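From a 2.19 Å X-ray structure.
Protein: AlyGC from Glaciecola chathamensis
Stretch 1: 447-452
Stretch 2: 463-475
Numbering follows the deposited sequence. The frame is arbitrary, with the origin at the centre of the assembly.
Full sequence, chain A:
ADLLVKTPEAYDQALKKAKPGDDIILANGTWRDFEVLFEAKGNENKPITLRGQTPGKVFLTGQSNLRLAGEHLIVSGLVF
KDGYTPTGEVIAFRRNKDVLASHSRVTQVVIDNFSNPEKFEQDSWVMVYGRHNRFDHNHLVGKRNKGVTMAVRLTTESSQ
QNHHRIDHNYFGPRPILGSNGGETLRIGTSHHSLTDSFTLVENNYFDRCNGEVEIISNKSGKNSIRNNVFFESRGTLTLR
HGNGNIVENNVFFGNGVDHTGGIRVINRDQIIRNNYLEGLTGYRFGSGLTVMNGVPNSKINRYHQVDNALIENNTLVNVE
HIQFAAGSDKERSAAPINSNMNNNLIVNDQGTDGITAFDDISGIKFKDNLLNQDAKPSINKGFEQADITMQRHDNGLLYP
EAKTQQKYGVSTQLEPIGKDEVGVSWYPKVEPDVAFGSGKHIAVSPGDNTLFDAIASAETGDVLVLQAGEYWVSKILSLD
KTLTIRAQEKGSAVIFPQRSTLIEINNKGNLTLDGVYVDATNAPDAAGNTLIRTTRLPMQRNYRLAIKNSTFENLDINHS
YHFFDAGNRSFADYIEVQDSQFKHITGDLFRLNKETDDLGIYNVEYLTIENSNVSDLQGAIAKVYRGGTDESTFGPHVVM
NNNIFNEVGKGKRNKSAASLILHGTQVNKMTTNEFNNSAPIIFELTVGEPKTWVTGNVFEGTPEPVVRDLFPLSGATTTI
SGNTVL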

# COMPACT_ATOMS: atom_id res chain seq x y z
N GLY A 447 -1.19 -18.25 -29.63
CA GLY A 447 -0.25 -18.25 -28.55
C GLY A 447 0.50 -17.01 -28.11
O GLY A 447 1.44 -17.16 -27.36
N ASP A 448 0.14 -15.81 -28.55
CA ASP A 448 0.86 -14.62 -28.07
C ASP A 448 -0.21 -13.52 -27.93
O ASP A 448 -0.88 -13.15 -28.88
CB ASP A 448 2.09 -14.15 -28.84
CG ASP A 448 2.83 -13.03 -28.14
OD1 ASP A 448 2.74 -12.90 -26.92
OD2 ASP A 448 3.50 -12.26 -28.83
N ASN A 449 -0.37 -13.03 -26.71
CA ASN A 449 -1.37 -12.02 -26.43
C ASN A 449 -2.76 -12.51 -26.61
O ASN A 449 -3.69 -11.78 -26.56
CB ASN A 449 -1.17 -10.86 -27.35
CG ASN A 449 -0.12 -9.93 -26.85
OD1 ASN A 449 -0.11 -8.77 -27.22
ND2 ASN A 449 0.78 -10.42 -26.03
N THR A 450 -2.89 -13.77 -26.83
CA THR A 450 -4.22 -14.31 -27.07
C THR A 450 -5.04 -14.42 -25.79
O THR A 450 -6.27 -14.34 -25.82
CB THR A 450 -4.10 -15.67 -27.75
OG1 THR A 450 -5.38 -16.30 -27.78
CG2 THR A 450 -3.13 -16.54 -26.97
N LEU A 451 -4.36 -14.60 -24.66
CA LEU A 451 -5.03 -14.66 -23.37
C LEU A 451 -5.38 -13.25 -22.88
O LEU A 451 -6.48 -13.03 -22.36
CB LEU A 451 -4.13 -15.38 -22.37
CG LEU A 451 -4.67 -15.94 -21.07
CD1 LEU A 451 -5.86 -16.81 -21.36
CD2 LEU A 451 -3.58 -16.73 -20.39
N PHE A 452 -4.46 -12.31 -23.06
CA PHE A 452 -4.73 -10.91 -22.78
C PHE A 452 -5.97 -10.42 -23.50
O PHE A 452 -6.79 -9.70 -22.93
CB PHE A 452 -3.51 -10.08 -23.18
CG PHE A 452 -3.65 -8.60 -22.91
CD1 PHE A 452 -4.22 -7.75 -23.85
CD2 PHE A 452 -3.16 -8.06 -21.72
CE1 PHE A 452 -4.35 -6.40 -23.60
CE2 PHE A 452 -3.27 -6.70 -21.47
CZ PHE A 452 -3.86 -5.86 -22.41
N VAL A 463 -16.39 -18.32 -19.07
CA VAL A 463 -15.38 -19.37 -18.91
C VAL A 463 -14.53 -19.42 -20.17
O VAL A 463 -15.05 -19.67 -21.26
CB VAL A 463 -16.01 -20.75 -18.63
CG1 VAL A 463 -14.93 -21.81 -18.51
CG2 VAL A 463 -16.83 -20.70 -17.36
N LEU A 464 -13.24 -19.16 -20.02
CA LEU A 464 -12.30 -19.26 -21.12
C LEU A 464 -11.76 -20.69 -21.18
O LEU A 464 -11.26 -21.22 -20.18
CB LEU A 464 -11.16 -18.26 -20.94
CG LEU A 464 -11.32 -16.78 -21.37
CD1 LEU A 464 -12.64 -16.18 -20.93
CD2 LEU A 464 -10.16 -15.92 -20.86
N VAL A 465 -11.89 -21.32 -22.35
CA VAL A 465 -11.48 -22.70 -22.57
C VAL A 465 -10.28 -22.68 -23.51
O VAL A 465 -10.43 -22.46 -24.72
CB VAL A 465 -12.63 -23.55 -23.13
CG1 VAL A 465 -12.25 -25.02 -23.10
CG2 VAL A 465 -13.89 -23.31 -22.34
N LEU A 466 -9.09 -22.89 -22.96
CA LEU A 466 -7.86 -22.80 -23.74
C LEU A 466 -7.61 -24.11 -24.46
O LEU A 466 -7.60 -25.18 -23.84
CB LEU A 466 -6.67 -22.46 -22.84
CG LEU A 466 -6.81 -21.45 -21.71
CD1 LEU A 466 -5.50 -21.32 -20.95
CD2 LEU A 466 -7.25 -20.11 -22.24
N GLN A 467 -7.42 -24.03 -25.77
CA GLN A 467 -7.05 -25.21 -26.53
C GLN A 467 -5.59 -25.55 -26.24
O GLN A 467 -4.84 -24.76 -25.67
CB GLN A 467 -7.29 -24.98 -28.01
CG GLN A 467 -8.70 -24.49 -28.33
CD GLN A 467 -8.79 -23.75 -29.66
OE1 GLN A 467 -7.79 -23.22 -30.15
NE2 GLN A 467 -9.98 -23.71 -30.24
N ALA A 468 -5.19 -26.76 -26.64
CA ALA A 468 -3.85 -27.24 -26.35
C ALA A 468 -2.81 -26.35 -27.01
O ALA A 468 -3.03 -25.80 -28.09
CB ALA A 468 -3.69 -28.68 -26.83
N GLY A 469 -1.68 -26.17 -26.34
CA GLY A 469 -0.59 -25.40 -26.91
C GLY A 469 0.04 -24.49 -25.88
O GLY A 469 -0.09 -24.70 -24.67
N GLU A 470 0.72 -23.46 -26.38
CA GLU A 470 1.56 -22.58 -25.58
C GLU A 470 0.96 -21.17 -25.57
O GLU A 470 0.61 -20.64 -26.62
CB GLU A 470 3.00 -22.54 -26.13
CG GLU A 470 3.76 -23.86 -25.95
CD GLU A 470 5.25 -23.78 -26.31
OE1 GLU A 470 5.64 -22.92 -27.12
OE2 GLU A 470 6.04 -24.58 -25.76
N TYR A 471 0.86 -20.58 -24.38
CA TYR A 471 0.33 -19.22 -24.22
C TYR A 471 1.41 -18.35 -23.62
O TYR A 471 1.69 -18.44 -22.42
CB TYR A 471 -0.92 -19.22 -23.35
CG TYR A 471 -2.06 -19.98 -23.97
CD1 TYR A 471 -2.14 -21.36 -23.86
CD2 TYR A 471 -3.05 -19.32 -24.66
CE1 TYR A 471 -3.18 -22.05 -24.42
CE2 TYR A 471 -4.10 -20.00 -25.23
CZ TYR A 471 -4.16 -21.37 -25.11
OH TYR A 471 -5.20 -22.06 -25.68
N TRP A 472 2.03 -17.53 -24.45
CA TRP A 472 3.09 -16.63 -24.00
C TRP A 472 2.44 -15.31 -23.59
O TRP A 472 1.57 -14.80 -24.29
CB TRP A 472 4.12 -16.43 -25.12
CG TRP A 472 4.90 -17.68 -25.37
CD1 TRP A 472 4.54 -18.73 -26.16
CD2 TRP A 472 6.16 -18.05 -24.77
NE1 TRP A 472 5.49 -19.72 -26.10
CE2 TRP A 472 6.49 -19.33 -25.26
CE3 TRP A 472 7.03 -17.42 -23.88
CZ2 TRP A 472 7.66 -19.98 -24.90
CZ3 TRP A 472 8.19 -18.06 -23.52
CH2 TRP A 472 8.50 -19.34 -24.03
N VAL A 473 2.85 -14.79 -22.44
CA VAL A 473 2.14 -13.68 -21.81
C VAL A 473 3.14 -12.56 -21.57
O VAL A 473 3.88 -12.58 -20.59
CB VAL A 473 1.45 -14.10 -20.51
CG1 VAL A 473 0.75 -12.92 -19.89
CG2 VAL A 473 0.45 -15.21 -20.80
N SER A 474 3.16 -11.59 -22.48
CA SER A 474 4.05 -10.44 -22.41
C SER A 474 3.43 -9.25 -21.69
O SER A 474 4.13 -8.26 -21.47
CB SER A 474 4.46 -10.01 -23.82
OG SER A 474 3.33 -9.94 -24.66
N LYS A 475 2.16 -9.33 -21.33
CA LYS A 475 1.47 -8.22 -20.68
C LYS A 475 0.67 -8.77 -19.50
O LYS A 475 0.05 -9.82 -19.61
CB LYS A 475 0.54 -7.49 -21.65
CG LYS A 475 1.31 -6.75 -22.73
CD LYS A 475 0.41 -5.96 -23.66
CE LYS A 475 -0.43 -6.87 -24.56
NZ LYS A 475 -1.21 -6.12 -25.60

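How do the two backbones meet? Asp 448 runs parallel to Trp 472, and Trp 472 N donates to Gly 447 O at 3.0 Å, nearly straight at 168°. Gly 447 comes very close here, its CA 3.2 Å from Glu 470 O. A CB built on Gly 447 would lie 2.7 Å from that same Glu 470 O, a clash, so the absence of a side chain permits the approach.

What happens where the chain turns into the helix? Asn 449, with positive phi (66°), sits just before the helix, but its side chain makes no capping bond. Instead, with chi1 at -83° (m), it reaches across to the other stretch, where Asn 449 ND2 donates to Ser 474 OG at 2.9 Å. Ser 474, in the p rotamer, holds its hydroxyl within reach. The amide's other end, Asn 449 OD1, accepts a weak hydrogen bond from Lys 475 NZ at 3.3 Å.

Why does Lys 475 lie along Phe 452? Its chain (m, t, m, t) carries CE and NZ over one face of the ring. Lys 475 CE sits 3.8 Å from the centroid of the Phe 452 ring, almost on its normal, as a CH-pi contact; Lys 475 NZ, 4.0 Å from that centroid, adds a cation-pi interaction. The charged amine thus meets both the electron-rich ring face and the side-chain oxygen of Asn 449.

What fills the apolar side? Leu 451, buried in the t, p conformation, points toward the strands: Leu 451 CD1 lies 3.7 Å from Leu 466 CD2, while Leu 451 CD2 lies 4.3 Å from Val 473 CG2. Beside it, Thr 450 CG2 approaches Tyr 471 CD2 at 3.6 Å. The Tyr 471 hydroxyl is satisfied within its own stretch, OH donating to Gln 467 O at 2.7 Å.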